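FAD:protein FMN transferase (Pseudomonas stutzeri ATCC 14405 = CCUG 16156, PDB 5MGY) probably catalyses the magnesium-dependent transfer of FMN from FAD to a threonine of a target protein, releasing AMP. Local coordinates at residues Glu36-Glu41 / Asp169-Leu174; Gln251-His256 / Ala276-Gly281; Ala258-Ile263 / Ala296-Arg301. All coordinates share one frame; numbering follows the deposited sequence.

Interaction 1 comes first along the chain and joins helix 35-53 to helix 159-173. Interactions 2 and 3 follow on the other side of the chain's centre, their centres about 37 and 32 Å from that of interaction 1. Their four segments alternate in sequence and their centres are about 12 Å apart. Helix 267-292 ties them together: its segment 276-281 meets the loop 251-256, and it connects strands 257-264 and 295-301, with L277 packing on V260 and V262 of interaction 3. That helix carries D271 and T275 of the magnesium site, whose S157 lies just before helix 159-173, so helices from both regions converge toward the metal.

Interaction 1 (Glu36-Glu41 / Asp169-Leu174); sequences EVLHGE and DRLKAL. Unlike the reference sequence in segment 36-41: V37 (reference Met), G40 (reference Ser).
Two helices packed over one face of the large antiparallel sheet meet here, L38 and E41 of helix 35-53 facing L171, R170 and L174 at the end of helix 159-173. The contact has an apolar part next to the sheet and a charged part farther out. In the apolar part L171 CD2 lies against both methyls of L38, 3.5 Å from L38 CD1, the two side chains crossing obliquely. L38 CD2 also meets L174 CD1 at 3.5 Å, where the side chains slide past each other in opposite directions. Beneath them L38 rests on Y26 of strand 21-28 and L171 on Y179 of strand 179-183, so the leucines join the helices to two neighbouring strands.

The charged part is a bidentate salt bridge in which R170 offers its NE side. R170 NE bonds to E41 OE1 at 2.6 Å and R170 NH2 to E41 OE2 at 2.7 Å, one nitrogen for each oxygen. The guanidinium and carboxylate planes are tilted by only 23° but offset, since both nitrogens stand above the carboxylate plane and not within it. The arginine chain bends at chi2 (-57°), which takes CD out of an extended course, and bends again at chi3. An alanine in place of R170 would remove both donors and would probably leave the E41 carboxylate without its charged mate and free to turn. Helix 159-173 ends beside this bridge, and L174, the first residue beyond it, still gives its backbone N to R170 O. The side chains of L174 and E41 reach toward each other, tip to tip, with E41 CG 4.2 Å from L174 CD1.

Interaction 2 (Gln251-His256 / Ala276-Gly281); sequences QPIEHH and ALMVLG
The H255 ring lays one face on G281 CA of helix 267-292 and turns an edge to the carbonyls of M278 and V279. G281 CA stands over the ring centre in a CH-pi contact, 3.4 Å from the centroid and 14° off the ring normal. Having no side chain, G281 can present its CA directly to this face. At the edge, near the ring plane, M278 O and V279 O each lie 3.0 Å from H255 CE1. The sulfur of M278 also stands at the edge, SD being 5.3 Å from the ring centroid. Chi2 of M278 (63°) folds SD back from an extended course, and there it also meets I253 CD1 at 4.1 Å. I253 CG2 comes up to V279 O, so the isoleucine follows the same turn of helix.

Farther out, R240 NH2 bonds to H255 O and the backbone of I253 pairs with that of T244, which ties the loop to the region of strand 239-241. P282 follows G281, touches H255 and has no amide hydrogen to give M278 O. With its pi face on a C-H and its polar edge beside helix carbonyl oxygens, the ring is likely to be in an electrostatically favourable setting.

Interaction 3 (Ala258-Ile263 / Ala296-Arg301); sequences AAVTVI and AFFVVR
Segments 258-263 and 296-301 run antiparallel as adjacent strands, their axes 4.7 Å apart at closest and 174° between their directions, with a classic beta bulge where A258 and A259 both face V299. V299 O takes the amide of A258 at 2.7 Å from N to O and a weak, longer bond from A259 N, while V299 N returns a bond to A259 O. Beyond the bulge the regular pairing resumes with V260 and F298, a non-hydrogen-bonded pair, and then T261 and F297, a hydrogen-bonded pair in which F297 N bonds to T261 O at 3.0 Å and the reverse bond is weak. V260 CA and A296 CA add C-H contacts to F297 O and T261 O, respectively.

On one face of the sheet, V260 and F298 lie side by side, pointing the same way. V260 CG2, anti to the backbone N, sits over the centre of the F298 ring, 4.0 Å from the centroid and 8° off the normal, a CH-pi contact. Next along this face V262 CG2 meets A296 CB at 4.2 Å. The other face brings A259 CB to V299 CB at 4.2 Å, and T261 OG1 shares a hydrogen bond with T226 OG1 of strand 222-227. V260 and V262 pack on L277 of helix 267-292, which also supplies the magnesium ligands D271 and T275: an antiparallel strand pair linked by a helix that packs on the face bearing V260 and V262 and carries part of the metal site.

Interaction 1 (Glu36-Glu41 / Asp169-Leu174)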
ATOM      1  N   GLU A  36     -10.332  24.402  -2.769  1.00 65.36           N
ATOM      2  CA  GLU A  36      -9.723  24.333  -4.081  1.00 65.24           C
ATOM      3  C   GLU A  36      -8.213  24.451  -3.971  1.00 64.06           C
ATOM      4  O   GLU A  36      -7.512  23.967  -4.837  1.00 61.53           O
ATOM      5  CB  GLU A  36     -10.285  25.369  -5.030  1.00 70.29           C
ATOM      6  CG  GLU A  36     -11.713  25.054  -5.465  1.00 71.89           C
ATOM      7  CD  GLU A  36     -12.783  25.480  -4.430  1.00 75.05           C
ATOM      8  OE1 GLU A  36     -12.456  26.159  -3.380  1.00 72.67           O
ATOM      9  OE2 GLU A  36     -13.960  25.113  -4.674  1.00 66.98           O
ATOM     10  N   VAL A  37      -7.739  25.082  -2.919  1.00 61.97           N
ATOM     11  CA  VAL A  37      -6.326  25.171  -2.649  1.00 60.34           C
ATOM     12  C   VAL A  37      -5.799  23.779  -2.328  1.00 59.59           C
ATOM     13  O   VAL A  37      -4.741  23.388  -2.826  1.00 63.26           O
ATOM     14  CB  VAL A  37      -6.095  26.027  -1.400  1.00 61.50           C
ATOM     15  CG1 VAL A  37      -4.598  26.151  -1.067  1.00 59.00           C
ATOM     16  CG2 VAL A  37      -6.809  27.362  -1.552  1.00 63.29           C
ATOM     17  N   LEU A  38      -6.514  23.056  -1.455  1.00 53.20           N
ATOM     18  CA  LEU A  38      -6.098  21.716  -1.093  1.00 51.01           C
ATOM     19  C   LEU A  38      -6.220  20.756  -2.251  1.00 52.96           C
ATOM     20  O   LEU A  38      -5.389  19.912  -2.444  1.00 55.16           O
ATOM     21  CB  LEU A  38      -6.883  21.170   0.079  1.00 48.04           C
ATOM     22  CG  LEU A  38      -6.650  21.929   1.371  1.00 50.61           C
ATOM     23  CD1 LEU A  38      -7.093  21.167   2.567  1.00 49.34           C
ATOM     24  CD2 LEU A  38      -5.223  22.142   1.616  1.00 50.81           C
ATOM     25  N   HIS A  39      -7.238  20.935  -3.056  1.00 54.69           N
ATOM     26  CA  HIS A  39      -7.418  20.104  -4.210  1.00 54.88           C
ATOM     27  C   HIS A  39      -6.214  20.254  -5.151  1.00 55.14           C
ATOM     28  O   HIS A  39      -5.737  19.275  -5.663  1.00 55.88           O
ATOM     29  CB  HIS A  39      -8.682  20.536  -4.885  1.00 60.18           C
ATOM     30  CG  HIS A  39      -9.256  19.533  -5.804  1.00 63.88           C
ATOM     31  ND1 HIS A  39      -8.613  19.113  -6.949  1.00 70.51           N
ATOM     32  CD2 HIS A  39     -10.450  18.907  -5.782  1.00 65.87           C
ATOM     33  CE1 HIS A  39      -9.378  18.248  -7.587  1.00 70.07           C
ATOM     34  NE2 HIS A  39     -10.497  18.100  -6.893  1.00 70.22           N
ATOM     35  N   GLY A  40      -5.717  21.465  -5.330  1.00 55.83           N
ATOM     36  CA  GLY A  40      -4.493  21.693  -6.071  1.00 59.41           C
ATOM     37  C   GLY A  40      -3.220  21.215  -5.371  1.00 61.98           C
ATOM     38  O   GLY A  40      -2.316  20.746  -6.057  1.00 67.87           O
ATOM     39  N   GLU A  41      -3.119  21.345  -4.044  1.00 58.52           N
ATOM     40  CA  GLU A  41      -1.977  20.753  -3.305  1.00 61.37           C
ATOM     41  C   GLU A  41      -1.923  19.191  -3.426  1.00 54.99           C
ATOM     42  O   GLU A  41      -0.861  18.598  -3.603  1.00 53.41           O
ATOM     43  CB  GLU A  41      -2.010  21.187  -1.832  1.00 65.80           C
ATOM     44  CG  GLU A  41      -1.638  22.657  -1.595  1.00 68.97           C
ATOM     45  CD  GLU A  41      -0.151  22.890  -1.334  1.00 73.25           C
ATOM     46  OE1 GLU A  41       0.621  21.927  -1.094  1.00 83.26           O
ATOM     47  OE2 GLU A  41       0.246  24.064  -1.299  1.00 70.20           O
ATOM     48  N   ASP A 169       0.966  15.601   5.614  1.00 42.98           N
ATOM     49  CA  ASP A 169       1.969  16.568   6.055  1.00 46.08           C
ATOM     50  C   ASP A 169       1.575  17.971   5.565  1.00 45.99           C
ATOM     51  O   ASP A 169       1.748  18.954   6.288  1.00 44.25           O
ATOM     52  CB  ASP A 169       3.381  16.184   5.586  1.00 46.35           C
ATOM     53  CG  ASP A 169       3.896  14.878   6.246  1.00 50.83           C
ATOM     54  OD1 ASP A 169       3.366  14.437   7.294  1.00 56.69           O
ATOM     55  OD2 ASP A 169       4.844  14.251   5.708  1.00 53.77           O
ATOM     56  N   ARG A 170       1.021  18.035   4.355  1.00 46.95           N
ATOM     57  CA  ARG A 170       0.640  19.297   3.735  1.00 50.84           C
ATOM     58  C   ARG A 170      -0.565  19.955   4.293  1.00 49.60           C
ATOM     59  O   ARG A 170      -0.599  21.173   4.328  1.00 52.28           O
ATOM     60  CB  ARG A 170       0.384  19.159   2.247  1.00 54.43           C
ATOM     61  CG  ARG A 170       1.667  19.211   1.439  1.00 62.83           C
ATOM     62  CD  ARG A 170       2.498  20.478   1.644  1.00 66.06           C
ATOM     63  NE  ARG A 170       1.818  21.714   1.225  1.00 67.99           N
ATOM     64  CZ  ARG A 170       2.257  22.948   1.513  1.00 68.81           C
ATOM     65  NH1 ARG A 170       3.352  23.100   2.268  1.00 69.99           N
ATOM     66  NH2 ARG A 170       1.592  24.030   1.079  1.00 62.32           N
ATOM     67  N   LEU A 171      -1.579  19.167   4.638  1.00 45.70           N
ATOM     68  CA  LEU A 171      -2.746  19.675   5.332  1.00 41.47           C
ATOM     69  C   LEU A 171      -2.343  20.191   6.704  1.00 40.89           C
ATOM     70  O   LEU A 171      -2.863  21.210   7.120  1.00 39.18           O
ATOM     71  CB  LEU A 171      -3.818  18.602   5.501  1.00 40.11           C
ATOM     72  CG  LEU A 171      -4.377  17.886   4.297  1.00 39.00           C
ATOM     73  CD1 LEU A 171      -5.661  17.225   4.728  1.00 40.39           C
ATOM     74  CD2 LEU A 171      -4.630  18.819   3.147  1.00 39.06           C
ATOM     75  N   LYS A 172      -1.441  19.488   7.398  1.00 41.36           N
ATOM     76  CA  LYS A 172      -0.949  19.933   8.694  1.00 41.99           C
ATOM     77  C   LYS A 172      -0.166  21.202   8.519  1.00 41.22           C
ATOM     78  O   LYS A 172      -0.365  22.151   9.255  1.00 42.99           O
ATOM     79  CB  LYS A 172      -0.106  18.894   9.410  1.00 43.20           C
ATOM     80  CG  LYS A 172      -0.942  17.828  10.061  1.00 47.20           C
ATOM     81  CD  LYS A 172      -0.136  16.742  10.782  1.00 49.05           C
ATOM     82  CE  LYS A 172      -1.147  15.658  11.161  1.00 54.44           C
ATOM     83  NZ  LYS A 172      -0.609  14.672  12.113  1.00 60.44           N
ATOM     84  N   ALA A 173       0.688  21.246   7.524  1.00 41.37           N
ATOM     85  CA  ALA A 173       1.509  22.428   7.328  1.00 45.55           C
ATOM     86  C   ALA A 173       0.648  23.695   7.046  1.00 47.75           C
ATOM     87  O   ALA A 173       0.978  24.800   7.491  1.00 49.60           O
ATOM     88  CB  ALA A 173       2.552  22.176   6.238  1.00 44.87           C
ATOM     89  N   LEU A 174      -0.478  23.496   6.375  1.00 50.11           N
ATOM     90  CA  LEU A 174      -1.455  24.542   6.119  1.00 51.61           C
ATOM     91  C   LEU A 174      -2.475  24.726   7.238  1.00 52.99           C
ATOM     92  O   LEU A 174      -3.519  25.293   7.001  1.00 54.92           O
ATOM     93  CB  LEU A 174      -2.211  24.235   4.822  1.00 53.03           C
ATOM     94  CG  LEU A 174      -1.395  24.231   3.541  1.00 57.66           C
ATOM     95  CD1 LEU A 174      -2.287  23.912   2.360  1.00 58.06           C
ATOM     96  CD2 LEU A 174      -0.711  25.558   3.291  1.00 60.82           C
TER

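Interaction 2 (Gln251-His256 / Ala276-Gly281)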
ATOM      1  N   GLN A 251       6.783 -18.024  -8.343  1.00 85.33           N
ATOM      2  CA  GLN A 251       5.377 -18.215  -8.688  1.00 91.36           C
ATOM      3  C   GLN A 251       4.355 -17.405  -7.858  1.00 85.92           C
ATOM      4  O   GLN A 251       4.695 -16.805  -6.822  1.00 84.98           O
ATOM      5  CB  GLN A 251       5.045 -19.703  -8.606  1.00 95.24           C
ATOM      6  CG  GLN A 251       5.805 -20.523  -9.618  1.00 98.18           C
ATOM      7  CD  GLN A 251       6.346 -21.777  -9.008  1.00 98.66           C
ATOM      8  OE1 GLN A 251       7.182 -21.711  -8.117  1.00 99.57           O
ATOM      9  NE2 GLN A 251       5.859 -22.932  -9.459  1.00 99.37           N
ATOM     10  N   PRO A 252       3.085 -17.408  -8.307  1.00 76.61           N
ATOM     11  CA  PRO A 252       2.074 -16.840  -7.485  1.00 71.75           C
ATOM     12  C   PRO A 252       1.645 -17.730  -6.288  1.00 64.82           C
ATOM     13  O   PRO A 252       1.833 -18.996  -6.253  1.00 64.45           O
ATOM     14  CB  PRO A 252       0.915 -16.589  -8.468  1.00 74.72           C
ATOM     15  CG  PRO A 252       1.404 -16.972  -9.823  1.00 74.68           C
ATOM     16  CD  PRO A 252       2.496 -17.945  -9.540  1.00 77.26           C
ATOM     17  N   ILE A 253       1.073 -17.005  -5.327  1.00 52.74           N
ATOM     18  CA  ILE A 253       0.689 -17.525  -4.069  1.00 50.97           C
ATOM     19  C   ILE A 253      -0.413 -18.546  -4.243  1.00 55.12           C
ATOM     20  O   ILE A 253      -1.305 -18.364  -5.072  1.00 50.20           O
ATOM     21  CB  ILE A 253       0.202 -16.418  -3.125  1.00 47.97           C
ATOM     22  CG1 ILE A 253      -0.942 -15.602  -3.759  1.00 47.19           C
ATOM     23  CG2 ILE A 253       1.356 -15.532  -2.726  1.00 45.64           C
ATOM     24  CD1 ILE A 253      -1.793 -14.922  -2.723  1.00 48.03           C
ATOM     25  N   GLU A 254      -0.327 -19.599  -3.433  1.00 62.06           N
ATOM     26  CA  GLU A 254      -1.261 -20.716  -3.451  1.00 64.24           C
ATOM     27  C   GLU A 254      -2.316 -20.651  -2.376  1.00 58.02           C
ATOM     28  O   GLU A 254      -3.345 -21.238  -2.544  1.00 54.13           O
ATOM     29  CB  GLU A 254      -0.473 -22.024  -3.280  1.00 72.41           C
ATOM     30  CG  GLU A 254       0.510 -22.280  -4.425  1.00 78.13           C
ATOM     31  CD  GLU A 254       0.253 -23.579  -5.196  1.00 77.67           C
ATOM     32  OE1 GLU A 254       0.051 -24.668  -4.607  1.00 81.21           O
ATOM     33  OE2 GLU A 254       0.263 -23.484  -6.420  1.00 71.36           O
ATOM     34  N   HIS A 255      -2.028 -19.945  -1.287  1.00 58.66           N
ATOM     35  CA  HIS A 255      -2.796 -20.007  -0.021  1.00 58.69           C
ATOM     36  C   HIS A 255      -4.151 -19.297  -0.067  1.00 58.99           C
ATOM     37  O   HIS A 255      -4.507 -18.643  -1.043  1.00 54.48           O
ATOM     38  CB  HIS A 255      -1.982 -19.377   1.099  1.00 56.47           C
ATOM     39  CG  HIS A 255      -1.746 -17.914   0.905  1.00 55.65           C
ATOM     40  ND1 HIS A 255      -0.483 -17.382   0.774  1.00 55.90           N
ATOM     41  CD2 HIS A 255      -2.605 -16.875   0.775  1.00 52.68           C
ATOM     42  CE1 HIS A 255      -0.575 -16.081   0.611  1.00 52.96           C
ATOM     43  NE2 HIS A 255      -1.850 -15.750   0.605  1.00 51.95           N
ATOM     44  N   HIS A 256      -4.866 -19.369   1.044  1.00 61.71           N
ATOM     45  CA  HIS A 256      -6.259 -18.967   1.072  1.00 60.49           C
ATOM     46  C   HIS A 256      -6.569 -17.562   1.628  1.00 56.60           C
ATOM     47  O   HIS A 256      -7.703 -17.212   1.704  1.00 55.50           O
ATOM     48  CB  HIS A 256      -7.028 -20.020   1.849  1.00 66.10           C
ATOM     49  CG  HIS A 256      -6.988 -21.401   1.236  1.00 74.59           C
ATOM     50  ND1 HIS A 256      -7.416 -21.672  -0.056  1.00 73.60           N
ATOM     51  CD2 HIS A 256      -6.633 -22.596   1.769  1.00 76.81           C
ATOM     52  CE1 HIS A 256      -7.287 -22.959  -0.303  1.00 70.55           C
ATOM     53  NE2 HIS A 256      -6.814 -23.541   0.788  1.00 77.08           N
ATOM     54  N   ALA A 276       2.831  -7.533   2.561  1.00 30.54           N
ATOM     55  CA  ALA A 276       3.719  -8.577   3.058  1.00 32.59           C
ATOM     56  C   ALA A 276       2.923  -9.726   3.664  1.00 35.51           C
ATOM     57  O   ALA A 276       3.269 -10.922   3.492  1.00 33.43           O
ATOM     58  CB  ALA A 276       4.629  -8.011   4.134  1.00 31.88           C
ATOM     59  N   LEU A 277       1.878  -9.345   4.399  1.00 35.44           N
ATOM     60  CA  LEU A 277       0.995 -10.299   5.049  1.00 36.10           C
ATOM     61  C   LEU A 277       0.249 -11.104   4.013  1.00 38.90           C
ATOM     62  O   LEU A 277       0.106 -12.296   4.187  1.00 46.54           O
ATOM     63  CB  LEU A 277       0.021  -9.599   6.016  1.00 34.16           C
ATOM     64  CG  LEU A 277       0.738  -9.046   7.219  1.00 32.92           C
ATOM     65  CD1 LEU A 277      -0.254  -8.494   8.221  1.00 32.89           C
ATOM     66  CD2 LEU A 277       1.641 -10.109   7.876  1.00 32.10           C
ATOM     67  N   MET A 278      -0.178 -10.478   2.926  1.00 39.54           N
ATOM     68  CA  MET A 278      -0.866 -11.183   1.851  1.00 40.38           C
ATOM     69  C   MET A 278       0.103 -12.088   1.067  1.00 41.71           C
ATOM     70  O   MET A 278      -0.328 -13.079   0.463  1.00 42.02           O
ATOM     71  CB  MET A 278      -1.535 -10.189   0.911  1.00 40.25           C
ATOM     72  CG  MET A 278      -2.056 -10.768  -0.399  1.00 42.90           C
ATOM     73  SD  MET A 278      -3.359 -11.996  -0.244  1.00 44.90           S
ATOM     74  CE  MET A 278      -4.758 -10.960   0.095  1.00 45.84           C
ATOM     75  N   VAL A 279       1.384 -11.729   1.024  1.00 38.37           N
ATOM     76  CA  VAL A 279       2.335 -12.625   0.453  1.00 38.55           C
ATOM     77  C   VAL A 279       2.356 -13.829   1.363  1.00 38.28           C
ATOM     78  O   VAL A 279       2.202 -14.931   0.897  1.00 39.48           O
ATOM     79  CB  VAL A 279       3.741 -11.987   0.304  1.00 39.11           C
ATOM     80  CG1 VAL A 279       4.840 -13.038   0.038  1.00 34.87           C
ATOM     81  CG2 VAL A 279       3.680 -10.901  -0.782  1.00 39.55           C
ATOM     82  N   LEU A 280       2.525 -13.599   2.652  1.00 38.63           N
ATOM     83  CA  LEU A 280       2.888 -14.667   3.605  1.00 42.28           C
ATOM     84  C   LEU A 280       1.787 -15.711   3.754  1.00 42.44           C
ATOM     85  O   LEU A 280       2.067 -16.904   3.911  1.00 41.86           O
ATOM     86  CB  LEU A 280       3.271 -14.089   5.011  1.00 42.57           C
ATOM     87  CG  LEU A 280       4.698 -13.547   5.147  1.00 42.29           C
ATOM     88  CD1 LEU A 280       4.858 -12.838   6.484  1.00 42.90           C
ATOM     89  CD2 LEU A 280       5.731 -14.656   4.963  1.00 41.05           C
ATOM     90  N   GLY A 281       0.554 -15.232   3.673  1.00 41.53           N
ATOM     91  CA  GLY A 281      -0.630 -16.037   3.895  1.00 43.22           C
ATOM     92  C   GLY A 281      -1.165 -16.089   5.312  1.00 42.67           C
ATOM     93  O   GLY A 281      -0.507 -15.597   6.250  1.00 43.11           O
TER

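Interaction 3 (Ala258-Ile263 / Ala296-Arg301)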
ATOM      1  N   ALA A 258      -7.687 -14.014   1.682  1.00 44.14           N
ATOM      2  CA  ALA A 258      -8.439 -13.262   0.671  1.00 43.94           C
ATOM      3  C   ALA A 258      -8.322 -11.732   0.824  1.00 45.55           C
ATOM      4  O   ALA A 258      -8.414 -10.978  -0.144  1.00 45.65           O
ATOM      5  CB  ALA A 258      -9.902 -13.660   0.705  1.00 45.38           C
ATOM      6  N   ALA A 259      -8.140 -11.283   2.050  1.00 45.78           N
ATOM      7  CA  ALA A 259      -7.877  -9.900   2.338  1.00 43.81           C
ATOM      8  C   ALA A 259      -7.202  -9.815   3.698  1.00 43.09           C
ATOM      9  O   ALA A 259      -7.397 -10.677   4.577  1.00 47.60           O
ATOM     10  CB  ALA A 259      -9.185  -9.120   2.366  1.00 44.64           C
ATOM     11  N   VAL A 260      -6.417  -8.764   3.882  1.00 39.83           N
ATOM     12  CA  VAL A 260      -5.803  -8.471   5.161  1.00 35.34           C
ATOM     13  C   VAL A 260      -5.765  -6.947   5.262  1.00 35.78           C
ATOM     14  O   VAL A 260      -5.649  -6.208   4.278  1.00 35.10           O
ATOM     15  CB  VAL A 260      -4.462  -9.193   5.334  1.00 32.89           C
ATOM     16  CG1 VAL A 260      -3.565  -8.893   4.158  1.00 34.18           C
ATOM     17  CG2 VAL A 260      -3.783  -8.827   6.631  1.00 31.78           C
ATOM     18  N   THR A 261      -5.955  -6.472   6.469  1.00 35.74           N
ATOM     19  CA  THR A 261      -6.123  -5.081   6.688  1.00 35.41           C
ATOM     20  C   THR A 261      -5.109  -4.793   7.736  1.00 36.70           C
ATOM     21  O   THR A 261      -5.085  -5.500   8.697  1.00 38.52           O
ATOM     22  CB  THR A 261      -7.531  -4.775   7.233  1.00 34.36           C
ATOM     23  OG1 THR A 261      -8.509  -4.953   6.206  1.00 32.34           O
ATOM     24  CG2 THR A 261      -7.592  -3.380   7.681  1.00 34.98           C
ATOM     25  N   VAL A 262      -4.286  -3.757   7.571  1.00 37.58           N
ATOM     26  CA  VAL A 262      -3.352  -3.363   8.615  1.00 39.68           C
ATOM     27  C   VAL A 262      -3.602  -1.931   9.089  1.00 39.04           C
ATOM     28  O   VAL A 262      -4.038  -1.088   8.327  1.00 43.93           O
ATOM     29  CB  VAL A 262      -1.925  -3.527   8.112  1.00 43.29           C
ATOM     30  CG1 VAL A 262      -0.876  -2.966   9.091  1.00 46.10           C
ATOM     31  CG2 VAL A 262      -1.646  -4.996   7.878  1.00 44.66           C
ATOM     32  N   ILE A 263      -3.299  -1.674  10.348  1.00 35.81           N
ATOM     33  CA  ILE A 263      -3.514  -0.400  10.966  1.00 35.93           C
ATOM     34  C   ILE A 263      -2.218  -0.048  11.637  1.00 33.84           C
ATOM     35  O   ILE A 263      -1.677  -0.844  12.426  1.00 35.30           O
ATOM     36  CB  ILE A 263      -4.735  -0.455  11.949  1.00 38.60           C
ATOM     37  CG1 ILE A 263      -5.952  -0.984  11.136  1.00 39.71           C
ATOM     38  CG2 ILE A 263      -4.990   0.908  12.614  1.00 39.26           C
ATOM     39  CD1 ILE A 263      -7.316  -0.607  11.621  1.00 40.34           C
ATOM     40  N   ALA A 296      -3.646  -6.142  12.810  1.00 41.12           N
ATOM     41  CA  ALA A 296      -4.115  -6.661  11.531  1.00 40.49           C
ATOM     42  C   ALA A 296      -5.385  -7.513  11.675  1.00 41.47           C
ATOM     43  O   ALA A 296      -5.599  -8.125  12.726  1.00 44.10           O
ATOM     44  CB  ALA A 296      -3.013  -7.497  10.896  1.00 38.62           C
ATOM     45  N   PHE A 297      -6.172  -7.579  10.603  1.00 39.45           N
ATOM     46  CA  PHE A 297      -7.452  -8.281  10.552  1.00 41.66           C
ATOM     47  C   PHE A 297      -7.483  -9.074   9.245  1.00 40.95           C
ATOM     48  O   PHE A 297      -7.581  -8.490   8.161  1.00 40.54           O
ATOM     49  CB  PHE A 297      -8.576  -7.246  10.572  1.00 45.28           C
ATOM     50  CG  PHE A 297      -9.964  -7.813  10.535  1.00 49.13           C
ATOM     51  CD1 PHE A 297     -10.657  -7.999  11.754  1.00 53.59           C
ATOM     52  CD2 PHE A 297     -10.610  -8.118   9.329  1.00 47.52           C
ATOM     53  CE1 PHE A 297     -11.960  -8.489  11.770  1.00 53.46           C
ATOM     54  CE2 PHE A 297     -11.911  -8.617   9.344  1.00 51.27           C
ATOM     55  CZ  PHE A 297     -12.580  -8.823  10.566  1.00 53.27           C
ATOM     56  N   PHE A 298      -7.394 -10.392   9.347  1.00 41.29           N
ATOM     57  CA  PHE A 298      -7.326 -11.290   8.204  1.00 39.94           C
ATOM     58  C   PHE A 298      -8.676 -11.839   7.719  1.00 40.99           C
ATOM     59  O   PHE A 298      -9.551 -12.041   8.506  1.00 41.77           O
ATOM     60  CB  PHE A 298      -6.493 -12.482   8.606  1.00 38.25           C
ATOM     61  CG  PHE A 298      -5.095 -12.174   8.894  1.00 38.09           C
ATOM     62  CD1 PHE A 298      -4.085 -12.619   8.045  1.00 37.42           C
ATOM     63  CD2 PHE A 298      -4.751 -11.442   9.999  1.00 38.19           C
ATOM     64  CE1 PHE A 298      -2.762 -12.328   8.305  1.00 37.69           C
ATOM     65  CE2 PHE A 298      -3.422 -11.153  10.255  1.00 39.89           C
ATOM     66  CZ  PHE A 298      -2.426 -11.592   9.412  1.00 37.70           C
ATOM     67  N   VAL A 299      -8.846 -12.065   6.416  1.00 40.45           N
ATOM     68  CA  VAL A 299     -10.036 -12.719   5.892  1.00 42.84           C
ATOM     69  C   VAL A 299      -9.621 -13.952   5.108  1.00 44.60           C
ATOM     70  O   VAL A 299      -9.166 -13.876   3.965  1.00 42.16           O
ATOM     71  CB  VAL A 299     -10.914 -11.803   5.037  1.00 47.01           C
ATOM     72  CG1 VAL A 299     -12.193 -12.509   4.648  1.00 47.50           C
ATOM     73  CG2 VAL A 299     -11.313 -10.596   5.857  1.00 50.60           C
ATOM     74  N   VAL A 300      -9.831 -15.097   5.749  1.00 49.34           N
ATOM     75  CA  VAL A 300      -9.451 -16.395   5.239  1.00 52.29           C
ATOM     76  C   VAL A 300     -10.692 -17.119   4.786  1.00 58.13           C
ATOM     77  O   VAL A 300     -11.752 -17.189   5.507  1.00 67.16           O
ATOM     78  CB  VAL A 300      -8.760 -17.248   6.304  1.00 51.22           C
ATOM     79  CG1 VAL A 300      -8.185 -18.481   5.644  1.00 50.66           C
ATOM     80  CG2 VAL A 300      -7.707 -16.443   7.041  1.00 48.87           C
ATOM     81  N   ARG A 301     -10.545 -17.577   3.547  1.00 58.71           N
ATOM     82  CA  ARG A 301     -11.533 -18.326   2.828  1.00 65.57           C
ATOM     83  C   ARG A 301     -11.382 -19.757   3.260  1.00 71.80           C
ATOM     84  O   ARG A 301     -10.380 -20.404   3.009  1.00 61.12           O
ATOM     85  CB  ARG A 301     -11.258 -18.191   1.352  1.00 68.12           C
ATOM     86  CG  ARG A 301     -11.717 -19.337   0.506  1.00 72.12           C
ATOM     87  CD  ARG A 301     -13.203 -19.417   0.469  1.00 78.98           C
ATOM     88  NE  ARG A 301     -13.792 -18.774  -0.699  1.00 83.04           N
ATOM     89  CZ  ARG A 301     -14.631 -19.431  -1.528  1.00 88.18           C
ATOM     90  NH1 ARG A 301     -15.187 -18.827  -2.543  1.00 87.14           N
ATOM     91  NH2 ARG A 301     -14.922 -20.698  -1.378  1.00 90.10           N
TER